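Local coordinates for glycine cleavage system transcriptional repressor, putative (Vibrio cholerae, PDB 1U8S), which probably acts as a transcriptional repressor of the glycine cleavage system, folding into two ACT domains of the kind that often sense small molecules, at residues V27-S37 / L49-I59; Q5-G13 / D74-H85. All coordinates share one frame; numbering follows the deposited sequence.

Contact 1. Residues V27-S37 / L49-I59; sequences VTQAGCNIIDS and LMLISGSPSNI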
ATOM      1  N   VAL B  27      11.898   3.658 -13.341  1.00 52.10           N
ATOM      2  CA  VAL B  27      11.054   2.580 -13.850  1.00 53.16           C
ATOM      3  C   VAL B  27      10.452   2.857 -15.228  1.00 54.38           C
ATOM      4  O   VAL B  27      10.566   2.029 -16.141  1.00 55.51           O
ATOM      5  CB  VAL B  27       9.910   2.265 -12.858  1.00 50.68           C
ATOM      6  CG1 VAL B  27       8.931   1.288 -13.472  1.00 49.64           C
ATOM      7  CG2 VAL B  27      10.490   1.678 -11.591  1.00 50.99           C
ATOM      8  N   THR B  28       9.805   4.009 -15.380  1.00 56.09           N
ATOM      9  CA  THR B  28       9.189   4.355 -16.656  1.00 57.97           C
ATOM     10  C   THR B  28      10.251   4.604 -17.717  1.00 59.18           C
ATOM     11  O   THR B  28      10.083   4.199 -18.869  1.00 59.35           O
ATOM     12  CB  THR B  28       8.301   5.609 -16.537  1.00 57.69           C
ATOM     13  OG1 THR B  28       9.091   6.710 -16.078  1.00 58.18           O
ATOM     14  CG2 THR B  28       7.163   5.357 -15.565  1.00 56.67           C
ATOM     15  N   GLN B  29      11.342   5.262 -17.319  1.00 60.27           N
ATOM     16  CA  GLN B  29      12.448   5.556 -18.234  1.00 61.40           C
ATOM     17  C   GLN B  29      13.258   4.295 -18.574  1.00 61.61           C
ATOM     18  O   GLN B  29      14.242   4.360 -19.313  1.00 62.75           O
ATOM     19  CB  GLN B  29      13.373   6.631 -17.636  1.00 62.66           C
ATOM     20  CG  GLN B  29      12.846   8.066 -17.778  1.00 65.35           C
ATOM     21  CD  GLN B  29      13.894   9.127 -17.447  1.00 67.26           C
ATOM     22  OE1 GLN B  29      15.070   8.981 -17.790  1.00 69.17           O
ATOM     23  NE2 GLN B  29      13.468  10.207 -16.797  1.00 66.77           N
ATOM     24  N   ALA B  30      12.838   3.155 -18.031  1.00 60.63           N
ATOM     25  CA  ALA B  30      13.504   1.881 -18.290  1.00 59.14           C
ATOM     26  C   ALA B  30      12.714   1.094 -19.332  1.00 58.34           C
ATOM     27  O   ALA B  30      13.159   0.048 -19.807  1.00 58.40           O
ATOM     28  CB  ALA B  30      13.620   1.074 -17.004  1.00 58.42           C
ATOM     29  N   GLY B  31      11.533   1.603 -19.675  1.00 57.72           N
ATOM     30  CA  GLY B  31      10.690   0.952 -20.661  1.00 56.16           C
ATOM     31  C   GLY B  31       9.564   0.135 -20.058  1.00 55.69           C
ATOM     32  O   GLY B  31       8.721  -0.404 -20.775  1.00 56.05           O
ATOM     33  N   CYS B  32       9.537   0.048 -18.734  1.00 54.55           N
ATOM     34  CA  CYS B  32       8.511  -0.728 -18.063  1.00 52.61           C
ATOM     35  C   CYS B  32       7.227   0.044 -17.797  1.00 51.42           C
ATOM     36  O   CYS B  32       7.193   1.272 -17.833  1.00 51.93           O
ATOM     37  CB  CYS B  32       9.057  -1.270 -16.748  1.00 53.41           C
ATOM     38  SG  CYS B  32      10.553  -2.238 -16.948  1.00 54.99           S
ATOM     39  N   ASN B  33       6.164  -0.705 -17.541  1.00 49.47           N
ATOM     40  CA  ASN B  33       4.870  -0.131 -17.246  1.00 49.00           C
ATOM     41  C   ASN B  33       4.632  -0.334 -15.769  1.00 49.60           C
ATOM     42  O   ASN B  33       5.128  -1.297 -15.184  1.00 50.29           O
ATOM     43  CB  ASN B  33       3.780  -0.859 -18.019  1.00 49.42           C
ATOM     44  CG  ASN B  33       3.861  -0.607 -19.496  1.00 51.12           C
ATOM     45  OD1 ASN B  33       3.489   0.468 -19.972  1.00 52.89           O
ATOM     46  ND2 ASN B  33       4.363  -1.589 -20.238  1.00 51.60           N
ATOM     47  N   ILE B  34       3.888   0.582 -15.159  1.00 47.72           N
ATOM     48  CA  ILE B  34       3.561   0.448 -13.755  1.00 45.38           C
ATOM     49  C   ILE B  34       2.119  -0.042 -13.719  1.00 45.05           C
ATOM     50  O   ILE B  34       1.188   0.717 -14.002  1.00 44.54           O
ATOM     51  CB  ILE B  34       3.677   1.782 -13.018  1.00 45.04           C
ATOM     52  CG1 ILE B  34       5.113   2.298 -13.132  1.00 45.05           C
ATOM     53  CG2 ILE B  34       3.318   1.596 -11.549  1.00 43.64           C
ATOM     54  CD1 ILE B  34       5.307   3.684 -12.583  1.00 43.90           C
ATOM     55  N   ILE B  35       1.953  -1.323 -13.399  1.00 43.34           N
ATOM     56  CA  ILE B  35       0.634  -1.944 -13.324  1.00 41.59           C
ATOM     57  C   ILE B  35      -0.177  -1.377 -12.168  1.00 41.26           C
ATOM     58  O   ILE B  35      -1.355  -1.028 -12.321  1.00 40.83           O
ATOM     59  CB  ILE B  35       0.749  -3.468 -13.113  1.00 41.29           C
ATOM     60  CG1 ILE B  35       1.551  -4.099 -14.259  1.00 41.99           C
ATOM     61  CG2 ILE B  35      -0.635  -4.082 -12.992  1.00 37.61           C
ATOM     62  CD1 ILE B  35       0.908  -3.951 -15.625  1.00 43.80           C
ATOM     63  N   ASP B  36       0.464  -1.296 -11.007  1.00 39.08           N
ATOM     64  CA  ASP B  36      -0.192  -0.797  -9.811  1.00 37.64           C
ATOM     65  C   ASP B  36       0.850  -0.528  -8.744  1.00 35.65           C
ATOM     66  O   ASP B  36       1.997  -0.944  -8.881  1.00 36.03           O
ATOM     67  CB  ASP B  36      -1.197  -1.833  -9.302  1.00 39.72           C
ATOM     68  CG  ASP B  36      -2.137  -1.265  -8.274  1.00 40.80           C
ATOM     69  OD1 ASP B  36      -2.178  -0.020  -8.135  1.00 44.05           O
ATOM     70  OD2 ASP B  36      -2.842  -2.053  -7.618  1.00 41.10           O
ATOM     71  N   SER B  37       0.460   0.166  -7.681  1.00 32.52           N
ATOM     72  CA  SER B  37       1.398   0.469  -6.614  1.00 31.92           C
ATOM     73  C   SER B  37       0.670   0.959  -5.387  1.00 32.46           C
ATOM     74  O   SER B  37      -0.524   1.251  -5.435  1.00 33.60           O
ATOM     75  CB  SER B  37       2.383   1.559  -7.055  1.00 31.64           C
ATOM     76  OG  SER B  37       1.713   2.778  -7.309  1.00 28.51           O
ATOM     77  N   LEU B  49       5.051  -0.075  -2.545  1.00 33.76           N
ATOM     78  CA  LEU B  49       4.836  -1.433  -3.043  1.00 34.24           C
ATOM     79  C   LEU B  49       4.600  -1.184  -4.509  1.00 34.04           C
ATOM     80  O   LEU B  49       3.839  -0.287  -4.849  1.00 35.04           O
ATOM     81  CB  LEU B  49       3.584  -2.073  -2.449  1.00 33.35           C
ATOM     82  CG  LEU B  49       3.669  -2.372  -0.958  1.00 36.37           C
ATOM     83  CD1 LEU B  49       2.432  -3.153  -0.509  1.00 30.57           C
ATOM     84  CD2 LEU B  49       4.969  -3.155  -0.675  1.00 35.49           C
ATOM     85  N   MET B  50       5.243  -1.942  -5.386  1.00 35.23           N
ATOM     86  CA  MET B  50       5.019  -1.697  -6.802  1.00 37.30           C
ATOM     87  C   MET B  50       5.174  -2.937  -7.666  1.00 38.13           C
ATOM     88  O   MET B  50       5.965  -3.824  -7.363  1.00 39.96           O
ATOM     89  CB  MET B  50       5.950  -0.587  -7.298  1.00 36.55           C
ATOM     90  CG  MET B  50       5.667  -0.117  -8.707  1.00 36.46           C
ATOM     91  SD  MET B  50       6.813   1.189  -9.247  1.00 41.76           S
ATOM     92  CE  MET B  50       5.975   2.676  -8.639  1.00 36.27           C
ATOM     93  N   LEU B  51       4.388  -2.983  -8.736  1.00 38.33           N
ATOM     94  CA  LEU B  51       4.386  -4.086  -9.692  1.00 38.62           C
ATOM     95  C   LEU B  51       4.563  -3.512 -11.088  1.00 38.30           C
ATOM     96  O   LEU B  51       3.724  -2.757 -11.568  1.00 37.19           O
ATOM     97  CB  LEU B  51       3.058  -4.846  -9.621  1.00 37.10           C
ATOM     98  CG  LEU B  51       2.862  -5.849 -10.757  1.00 35.26           C
ATOM     99  CD1 LEU B  51       3.961  -6.888 -10.673  1.00 33.68           C
ATOM    100  CD2 LEU B  51       1.483  -6.486 -10.681  1.00 33.66           C
ATOM    101  N   ILE B  52       5.654  -3.876 -11.743  1.00 38.96           N
ATOM    102  CA  ILE B  52       5.914  -3.364 -13.072  1.00 41.09           C
ATOM    103  C   ILE B  52       6.038  -4.521 -14.043  1.00 43.00           C
ATOM    104  O   ILE B  52       6.179  -5.670 -13.641  1.00 41.91           O
ATOM    105  CB  ILE B  52       7.229  -2.529 -13.112  1.00 40.88           C
ATOM    106  CG1 ILE B  52       8.425  -3.421 -12.784  1.00 39.50           C
ATOM    107  CG2 ILE B  52       7.160  -1.378 -12.100  1.00 38.49           C
ATOM    108  CD1 ILE B  52       9.761  -2.696 -12.847  1.00 41.38           C
ATOM    109  N   SER B  53       5.975  -4.208 -15.330  1.00 46.20           N
ATOM    110  CA  SER B  53       6.099  -5.215 -16.369  1.00 47.39           C
ATOM    111  C   SER B  53       6.921  -4.603 -17.495  1.00 48.97           C
ATOM    112  O   SER B  53       6.954  -3.387 -17.659  1.00 48.99           O
ATOM    113  CB  SER B  53       4.720  -5.613 -16.891  1.00 46.28           C
ATOM    114  OG  SER B  53       4.109  -4.523 -17.557  1.00 48.26           O
ATOM    115  N   GLY B  54       7.595  -5.450 -18.259  1.00 51.69           N
ATOM    116  CA  GLY B  54       8.397  -4.966 -19.366  1.00 53.62           C
ATOM    117  C   GLY B  54       9.038  -6.143 -20.058  1.00 54.94           C
ATOM    118  O   GLY B  54       8.747  -7.292 -19.734  1.00 54.89           O
ATOM    119  N   SER B  55       9.907  -5.869 -21.020  1.00 56.08           N
ATOM    120  CA  SER B  55      10.580  -6.948 -21.726  1.00 57.86           C
ATOM    121  C   SER B  55      11.587  -7.536 -20.748  1.00 59.14           C
ATOM    122  O   SER B  55      11.871  -6.940 -19.706  1.00 58.47           O
ATOM    123  CB  SER B  55      11.327  -6.407 -22.943  1.00 55.66           C
ATOM    124  OG  SER B  55      12.440  -5.640 -22.519  1.00 55.57           O
ATOM    125  N   PRO B  56      12.132  -8.721 -21.059  1.00 60.34           N
ATOM    126  CA  PRO B  56      13.107  -9.303 -20.140  1.00 60.56           C
ATOM    127  C   PRO B  56      14.314  -8.375 -20.081  1.00 60.60           C
ATOM    128  O   PRO B  56      14.974  -8.240 -19.048  1.00 60.47           O
ATOM    129  CB  PRO B  56      13.424 -10.648 -20.787  1.00 61.27           C
ATOM    130  CG  PRO B  56      13.207 -10.379 -22.256  1.00 62.22           C
ATOM    131  CD  PRO B  56      11.928  -9.587 -22.233  1.00 61.70           C
ATOM    132  N   SER B  57      14.584  -7.715 -21.201  1.00 61.09           N
ATOM    133  CA  SER B  57      15.706  -6.787 -21.280  1.00 61.01           C
ATOM    134  C   SER B  57      15.472  -5.575 -20.369  1.00 59.16           C
ATOM    135  O   SER B  57      16.334  -5.222 -19.555  1.00 58.84           O
ATOM    136  CB  SER B  57      15.894  -6.329 -22.734  1.00 62.87           C
ATOM    137  OG  SER B  57      16.965  -5.400 -22.853  1.00 66.17           O
ATOM    138  N   ASN B  58      14.300  -4.953 -20.506  1.00 56.77           N
ATOM    139  CA  ASN B  58      13.946  -3.775 -19.716  1.00 54.70           C
ATOM    140  C   ASN B  58      13.834  -4.027 -18.216  1.00 53.28           C
ATOM    141  O   ASN B  58      14.223  -3.190 -17.405  1.00 52.09           O
ATOM    142  CB  ASN B  58      12.645  -3.172 -20.241  1.00 54.48           C
ATOM    143  CG  ASN B  58      12.820  -2.513 -21.598  1.00 52.86           C
ATOM    144  OD1 ASN B  58      13.880  -1.968 -21.896  1.00 51.81           O
ATOM    145  ND2 ASN B  58      11.778  -2.546 -22.416  1.00 52.21           N
ATOM    146  N   ILE B  59      13.289  -5.183 -17.853  1.00 52.71           N
ATOM    147  CA  ILE B  59      13.157  -5.552 -16.459  1.00 50.88           C
ATOM    148  C   ILE B  59      14.561  -5.646 -15.867  1.00 52.66           C
ATOM    149  O   ILE B  59      14.831  -5.090 -14.802  1.00 53.78           O
ATOM    150  CB  ILE B  59      12.442  -6.907 -16.307  1.00 49.09           C
ATOM    151  CG1 ILE B  59      10.979  -6.771 -16.729  1.00 48.49           C
ATOM    152  CG2 ILE B  59      12.526  -7.381 -14.862  1.00 47.89           C
ATOM    153  CD1 ILE B  59      10.131  -5.954 -15.754  1.00 45.46           C
TER
HETATM  154  O   HOH W   1       9.214  -3.275 -22.037  1.00 42.15           O
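Val-27 and Ile-52 meet tip to tip, Val-27 CG1 to Ile-52 CG2 at 3.5 Å, where helix 19-28 packs on the beta hairpin of an ACT domain. On this helix-covered face Ile-34 and Met-50 add to the packing: with CG anti to the backbone N (chi1 -172°) and a bend at chi3, the methionine lays CG and CE against Ile-34 CG2, a flexible filler among beta-branched neighbours. Beneath them strands 33-37 and 49-54 run antiparallel. Asn-33 and Ser-53 exchange two bonds, Asn-33 N to Ser-53 O at 2.8 Å being the shorter. A beta bulge follows: Ile-35 N donates to Leu-51 O (2.9 Å), yet it is Asp-36 O that receives Leu-51 N. The bulged Ile-35 sets its CB against Leu-51 CD2 at 3.9 Å. The second subunit borders the hairpin, and the backbone N of Thr-128 of that subunit donates to Asn-33 OD1. The looser end is wetter. Gly-31 closes the helix in a Schellman motif, its positive phi (100°) suiting glycine, and Ser-55 N-caps helix 56-71 by accepting from Asn-58 N. One water, lying near the Asn-58 amide, joins the two helix ends, donating to Gly-31 O and accepting from Ser-55 N at 2.9 Å.

Contact 2. Residues Q5-G13 / D74-H85; sequences QHLVITAVG and DLITMMKRTSPH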
ATOM      1  N   GLN B   5       7.459  -9.460 -19.048  1.00 57.45           N
ATOM      2  CA  GLN B   5       7.800  -9.957 -17.714  1.00 55.53           C
ATOM      3  C   GLN B   5       7.407  -8.992 -16.577  1.00 53.67           C
ATOM      4  O   GLN B   5       7.548  -7.771 -16.697  1.00 52.73           O
ATOM      5  CB  GLN B   5       9.300 -10.254 -17.652  1.00 55.73           C
ATOM      6  CG  GLN B   5       9.795 -10.660 -16.279  1.00 57.07           C
ATOM      7  CD  GLN B   5       9.247 -12.000 -15.822  1.00 58.19           C
ATOM      8  OE1 GLN B   5       9.344 -12.352 -14.644  1.00 58.84           O
ATOM      9  NE2 GLN B   5       8.684 -12.762 -16.753  1.00 58.83           N
ATOM     10  N   HIS B   6       6.919  -9.552 -15.474  1.00 51.19           N
ATOM     11  CA  HIS B   6       6.487  -8.761 -14.330  1.00 49.19           C
ATOM     12  C   HIS B   6       7.469  -8.827 -13.179  1.00 48.14           C
ATOM     13  O   HIS B   6       8.082  -9.862 -12.935  1.00 49.79           O
ATOM     14  CB  HIS B   6       5.121  -9.234 -13.832  1.00 47.89           C
ATOM     15  CG  HIS B   6       4.018  -9.072 -14.828  1.00 47.83           C
ATOM     16  ND1 HIS B   6       4.040  -9.672 -16.068  1.00 48.10           N
ATOM     17  CD2 HIS B   6       2.843  -8.404 -14.755  1.00 48.86           C
ATOM     18  CE1 HIS B   6       2.925  -9.384 -16.715  1.00 48.06           C
ATOM     19  NE2 HIS B   6       2.181  -8.616 -15.940  1.00 48.79           N
ATOM     20  N   LEU B   7       7.591  -7.716 -12.459  1.00 45.61           N
ATOM     21  CA  LEU B   7       8.494  -7.620 -11.321  1.00 43.40           C
ATOM     22  C   LEU B   7       7.787  -6.902 -10.178  1.00 42.82           C
ATOM     23  O   LEU B   7       6.939  -6.033 -10.407  1.00 41.84           O
ATOM     24  CB  LEU B   7       9.753  -6.838 -11.715  1.00 42.80           C
ATOM     25  CG  LEU B   7      10.830  -6.620 -10.653  1.00 42.93           C
ATOM     26  CD1 LEU B   7      11.496  -7.943 -10.323  1.00 43.15           C
ATOM     27  CD2 LEU B   7      11.868  -5.639 -11.162  1.00 41.65           C
ATOM     28  N   VAL B   8       8.134  -7.274  -8.951  1.00 41.00           N
ATOM     29  CA  VAL B   8       7.550  -6.656  -7.773  1.00 39.43           C
ATOM     30  C   VAL B   8       8.634  -5.879  -7.053  1.00 40.15           C
ATOM     31  O   VAL B   8       9.712  -6.405  -6.783  1.00 39.39           O
ATOM     32  CB  VAL B   8       6.967  -7.700  -6.808  1.00 38.04           C
ATOM     33  CG1 VAL B   8       6.720  -7.062  -5.458  1.00 37.66           C
ATOM     34  CG2 VAL B   8       5.668  -8.255  -7.366  1.00 36.41           C
ATOM     35  N   ILE B   9       8.348  -4.623  -6.743  1.00 40.69           N
ATOM     36  CA  ILE B   9       9.322  -3.786  -6.065  1.00 42.13           C
ATOM     37  C   ILE B   9       8.875  -3.300  -4.686  1.00 41.59           C
ATOM     38  O   ILE B   9       7.720  -2.931  -4.475  1.00 40.98           O
ATOM     39  CB  ILE B   9       9.678  -2.552  -6.921  1.00 43.51           C
ATOM     40  CG1 ILE B   9      10.322  -2.993  -8.237  1.00 44.82           C
ATOM     41  CG2 ILE B   9      10.635  -1.646  -6.158  1.00 44.67           C
ATOM     42  CD1 ILE B   9      10.556  -1.842  -9.214  1.00 45.21           C
ATOM     43  N   THR B  10       9.820  -3.312  -3.756  1.00 41.31           N
ATOM     44  CA  THR B  10       9.592  -2.859  -2.403  1.00 42.41           C
ATOM     45  C   THR B  10      10.688  -1.850  -2.095  1.00 42.23           C
ATOM     46  O   THR B  10      11.855  -2.088  -2.388  1.00 42.48           O
ATOM     47  CB  THR B  10       9.673  -4.028  -1.401  1.00 43.05           C
ATOM     48  OG1 THR B  10       8.350  -4.489  -1.104  1.00 45.48           O
ATOM     49  CG2 THR B  10      10.352  -3.592  -0.121  1.00 43.94           C
ATOM     50  N   ALA B  11      10.315  -0.724  -1.498  1.00 41.97           N
ATOM     51  CA  ALA B  11      11.298   0.297  -1.168  1.00 41.73           C
ATOM     52  C   ALA B  11      10.960   1.084   0.093  1.00 41.42           C
ATOM     53  O   ALA B  11       9.803   1.396   0.358  1.00 40.40           O
ATOM     54  CB  ALA B  11      11.460   1.248  -2.345  1.00 40.29           C
ATOM     55  N   VAL B  12      11.987   1.397   0.872  1.00 42.28           N
ATOM     56  CA  VAL B  12      11.816   2.157   2.101  1.00 43.16           C
ATOM     57  C   VAL B  12      12.965   3.137   2.179  1.00 45.40           C
ATOM     58  O   VAL B  12      14.129   2.755   2.088  1.00 46.86           O
ATOM     59  CB  VAL B  12      11.862   1.260   3.344  1.00 40.97           C
ATOM     60  CG1 VAL B  12      11.481   2.067   4.583  1.00 39.19           C
ATOM     61  CG2 VAL B  12      10.931   0.098   3.162  1.00 39.32           C
ATOM     62  N   GLY B  13      12.634   4.410   2.336  1.00 47.98           N
ATOM     63  CA  GLY B  13      13.666   5.421   2.421  1.00 49.25           C
ATOM     64  C   GLY B  13      13.166   6.652   3.138  1.00 50.50           C
ATOM     65  O   GLY B  13      11.958   6.914   3.204  1.00 51.00           O
ATOM     66  N   ASP B  74      20.183   6.334   0.398  1.00 72.38           N
ATOM     67  CA  ASP B  74      19.980   5.585   1.634  1.00 72.45           C
ATOM     68  C   ASP B  74      18.649   4.837   1.585  1.00 71.28           C
ATOM     69  O   ASP B  74      18.073   4.479   2.615  1.00 71.54           O
ATOM     70  CB  ASP B  74      20.019   6.532   2.839  1.00 74.88           C
ATOM     71  CG  ASP B  74      21.393   6.581   3.498  1.00 77.57           C
ATOM     72  OD1 ASP B  74      21.791   5.565   4.115  1.00 77.61           O
ATOM     73  OD2 ASP B  74      22.075   7.628   3.396  1.00 78.89           O
ATOM     74  N   LEU B  75      18.183   4.603   0.364  1.00 68.40           N
ATOM     75  CA  LEU B  75      16.937   3.901   0.106  1.00 65.69           C
ATOM     76  C   LEU B  75      17.196   2.398   0.257  1.00 64.16           C
ATOM     77  O   LEU B  75      18.315   1.939   0.058  1.00 65.56           O
ATOM     78  CB  LEU B  75      16.495   4.236  -1.314  1.00 66.20           C
ATOM     79  CG  LEU B  75      15.059   4.029  -1.779  1.00 67.90           C
ATOM     80  CD1 LEU B  75      14.937   4.571  -3.196  1.00 67.82           C
ATOM     81  CD2 LEU B  75      14.691   2.561  -1.733  1.00 68.25           C
ATOM     82  N   ILE B  76      16.176   1.632   0.623  1.00 61.85           N
ATOM     83  CA  ILE B  76      16.341   0.187   0.778  1.00 59.74           C
ATOM     84  C   ILE B  76      15.431  -0.503  -0.222  1.00 58.06           C
ATOM     85  O   ILE B  76      14.225  -0.284  -0.204  1.00 57.76           O
ATOM     86  CB  ILE B  76      15.925  -0.289   2.176  1.00 60.47           C
ATOM     87  CG1 ILE B  76      16.456   0.664   3.241  1.00 61.81           C
ATOM     88  CG2 ILE B  76      16.481  -1.680   2.432  1.00 61.42           C
ATOM     89  CD1 ILE B  76      15.983   0.317   4.646  1.00 62.28           C
ATOM     90  N   THR B  77      15.986  -1.344  -1.085  1.00 56.95           N
ATOM     91  CA  THR B  77      15.158  -2.018  -2.075  1.00 56.02           C
ATOM     92  C   THR B  77      15.051  -3.528  -1.922  1.00 55.05           C
ATOM     93  O   THR B  77      15.852  -4.172  -1.247  1.00 54.45           O
ATOM     94  CB  THR B  77      15.641  -1.726  -3.489  1.00 55.91           C
ATOM     95  OG1 THR B  77      16.905  -2.369  -3.703  1.00 58.19           O
ATOM     96  CG2 THR B  77      15.787  -0.228  -3.685  1.00 57.68           C
ATOM     97  N   MET B  78      14.041  -4.079  -2.580  1.00 54.93           N
ATOM     98  CA  MET B  78      13.765  -5.498  -2.541  1.00 55.52           C
ATOM     99  C   MET B  78      12.916  -5.769  -3.780  1.00 54.77           C
ATOM    100  O   MET B  78      11.909  -5.100  -3.991  1.00 55.37           O
ATOM    101  CB  MET B  78      12.985  -5.800  -1.259  1.00 57.18           C
ATOM    102  CG  MET B  78      12.907  -7.250  -0.856  1.00 61.41           C
ATOM    103  SD  MET B  78      12.405  -7.398   0.893  1.00 66.77           S
ATOM    104  CE  MET B  78      10.589  -7.217   0.769  1.00 65.44           C
ATOM    105  N   MET B  79      13.330  -6.722  -4.610  1.00 54.35           N
ATOM    106  CA  MET B  79      12.580  -7.050  -5.823  1.00 54.37           C
ATOM    107  C   MET B  79      12.337  -8.552  -5.951  1.00 53.48           C
ATOM    108  O   MET B  79      12.966  -9.352  -5.265  1.00 54.82           O
ATOM    109  CB  MET B  79      13.330  -6.594  -7.067  1.00 55.96           C
ATOM    110  CG  MET B  79      13.851  -5.184  -7.017  1.00 59.60           C
ATOM    111  SD  MET B  79      14.790  -4.842  -8.504  1.00 62.75           S
ATOM    112  CE  MET B  79      16.317  -5.805  -8.182  1.00 60.83           C
ATOM    113  N   LYS B  80      11.425  -8.921  -6.843  1.00 51.22           N
ATOM    114  CA  LYS B  80      11.114 -10.319  -7.077  1.00 48.71           C
ATOM    115  C   LYS B  80      10.247 -10.507  -8.305  1.00 48.48           C
ATOM    116  O   LYS B  80       9.128  -9.999  -8.373  1.00 48.99           O
ATOM    117  CB  LYS B  80      10.408 -10.943  -5.869  1.00 46.96           C
ATOM    118  CG  LYS B  80       9.923 -12.359  -6.149  1.00 43.84           C
ATOM    119  CD  LYS B  80       9.334 -13.036  -4.934  1.00 42.30           C
ATOM    120  CE  LYS B  80       8.926 -14.459  -5.276  1.00 38.83           C
ATOM    121  NZ  LYS B  80       8.491 -15.221  -4.080  1.00 41.55           N
ATOM    122  N   ARG B  81      10.760 -11.241  -9.282  1.00 48.04           N
ATOM    123  CA  ARG B  81       9.989 -11.498 -10.480  1.00 49.16           C
ATOM    124  C   ARG B  81       8.768 -12.311 -10.045  1.00 48.63           C
ATOM    125  O   ARG B  81       8.772 -12.931  -8.980  1.00 47.16           O
ATOM    126  CB  ARG B  81      10.840 -12.267 -11.493  1.00 50.99           C
ATOM    127  CG  ARG B  81      12.170 -11.580 -11.815  1.00 55.41           C
ATOM    128  CD  ARG B  81      13.077 -12.461 -12.683  1.00 59.94           C
ATOM    129  NE  ARG B  81      12.858 -12.274 -14.117  1.00 60.33           N
ATOM    130  CZ  ARG B  81      13.596 -11.477 -14.886  1.00 61.44           C
ATOM    131  NH1 ARG B  81      14.611 -10.793 -14.367  1.00 60.15           N
ATOM    132  NH2 ARG B  81      13.310 -11.354 -16.176  1.00 62.66           N
ATOM    133  N   THR B  82       7.721 -12.291 -10.862  1.00 49.59           N
ATOM    134  CA  THR B  82       6.500 -13.018 -10.547  1.00 48.78           C
ATOM    135  C   THR B  82       5.639 -13.192 -11.802  1.00 49.84           C
ATOM    136  O   THR B  82       5.847 -12.514 -12.803  1.00 49.18           O
ATOM    137  CB  THR B  82       5.700 -12.273  -9.451  1.00 47.71           C
ATOM    138  OG1 THR B  82       4.548 -13.037  -9.083  1.00 46.89           O
ATOM    139  CG2 THR B  82       5.255 -10.905  -9.948  1.00 46.45           C
ATOM    140  N   SER B  83       4.688 -14.121 -11.741  1.00 52.25           N
ATOM    141  CA  SER B  83       3.791 -14.402 -12.858  1.00 54.81           C
ATOM    142  C   SER B  83       2.973 -13.161 -13.162  1.00 56.73           C
ATOM    143  O   SER B  83       2.918 -12.241 -12.350  1.00 57.17           O
ATOM    144  CB  SER B  83       2.828 -15.542 -12.503  1.00 55.13           C
ATOM    145  OG  SER B  83       3.518 -16.735 -12.187  1.00 56.21           O
ATOM    146  N   PRO B  84       2.323 -13.119 -14.338  1.00 57.96           N
ATOM    147  CA  PRO B  84       1.519 -11.941 -14.661  1.00 58.69           C
ATOM    148  C   PRO B  84       0.395 -11.773 -13.655  1.00 59.39           C
ATOM    149  O   PRO B  84      -0.024 -12.726 -12.998  1.00 57.92           O
ATOM    150  CB  PRO B  84       1.019 -12.230 -16.073  1.00 58.70           C
ATOM    151  CG  PRO B  84       0.988 -13.715 -16.135  1.00 58.36           C
ATOM    152  CD  PRO B  84       2.275 -14.095 -15.439  1.00 58.38           C
ATOM    153  N   HIS B  85      -0.073 -10.536 -13.557  1.00 61.71           N
ATOM    154  CA  HIS B  85      -1.116 -10.126 -12.630  1.00 63.52           C
ATOM    155  C   HIS B  85      -2.507 -10.135 -13.264  1.00 64.94           C
ATOM    156  O   HIS B  85      -2.754  -9.390 -14.212  1.00 65.03           O
ATOM    157  CB  HIS B  85      -0.764  -8.715 -12.148  1.00 64.10           C
ATOM    158  CG  HIS B  85      -1.745  -8.124 -11.185  1.00 64.46           C
ATOM    159  ND1 HIS B  85      -2.006  -8.676  -9.951  1.00 64.93           N
ATOM    160  CD2 HIS B  85      -2.492  -6.996 -11.260  1.00 65.20           C
ATOM    161  CE1 HIS B  85      -2.871  -7.914  -9.305  1.00 66.42           C
ATOM    162  NE2 HIS B  85      -3.181  -6.887 -10.076  1.00 66.53           N
TER
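Backbone hydrogen bonds between Val-12 and Ile-76, Thr-10 and Met-78, and Val-8 and Lys-80 zip strands 5-13 and 76-82 together antiparallel. The shortest are Thr-10 N to Met-78 O and Ile-76 N to Val-12 O, both 2.8 Å; Met-78 N and Lys-80 N return only weak bonds. CA-H...O contacts fill in between, Ala-11 CA reaching Ile-76 O at 3.1 Å. Apolar contacts divide between the two faces. Toward helix 56-71, Leu-7 crosses Met-79, and small Ala-11 admits Leu-75, Ala-11 CB lying 3.5 Å from Leu-75 CD2. On the face turned to the second subunit, Thr-10 and Met-78 lie side by side, Thr-10 CG2 to Met-78 CB 3.6 Å, while Thr-10 OG1 bonds its counterpart in that subunit. At the His-6 end a ring takes part: Pro-84 CA sits 3.5 Å over the centre of the His-6 imidazole, a CH-pi contact only 6° off the normal, for which the rigid proline offers a compact apolar surface. Among charged groups, Arg-81 bends at chi3 (89°), bringing NH2 beside Gln-5 CG, while NH1 forms a salt bridge with Glu-63; Lys-80 NZ pairs with Glu-45 of the second subunit. Pairing a domain's first and last strands is characteristic of the ferredoxin-like beta-alpha-beta-beta-alpha-beta ACT fold.

Overall arrangement
Both contacts build the same four-stranded sheet, ordered 33-42, 45-54, 5-14, 76-82, and their centres lie about 10 Å apart. Contact 1 pairs the strands of one hairpin, close in sequence, whereas contact 2 joins the first and last strands of this ACT domain across some sixty residues. The central strands 45-54 and 5-14 link them, with Met-50 O probably bonded to Ile-9 N. Contact 1 is mostly buried and includes helix ends, where capping and a water supplement the apolar packing; a bulge interrupts its strand pairing. Contact 2 is a more regular ladder and only partly buried, with methionines, threonines and charged side chains along its strands. Both touch the second subunit.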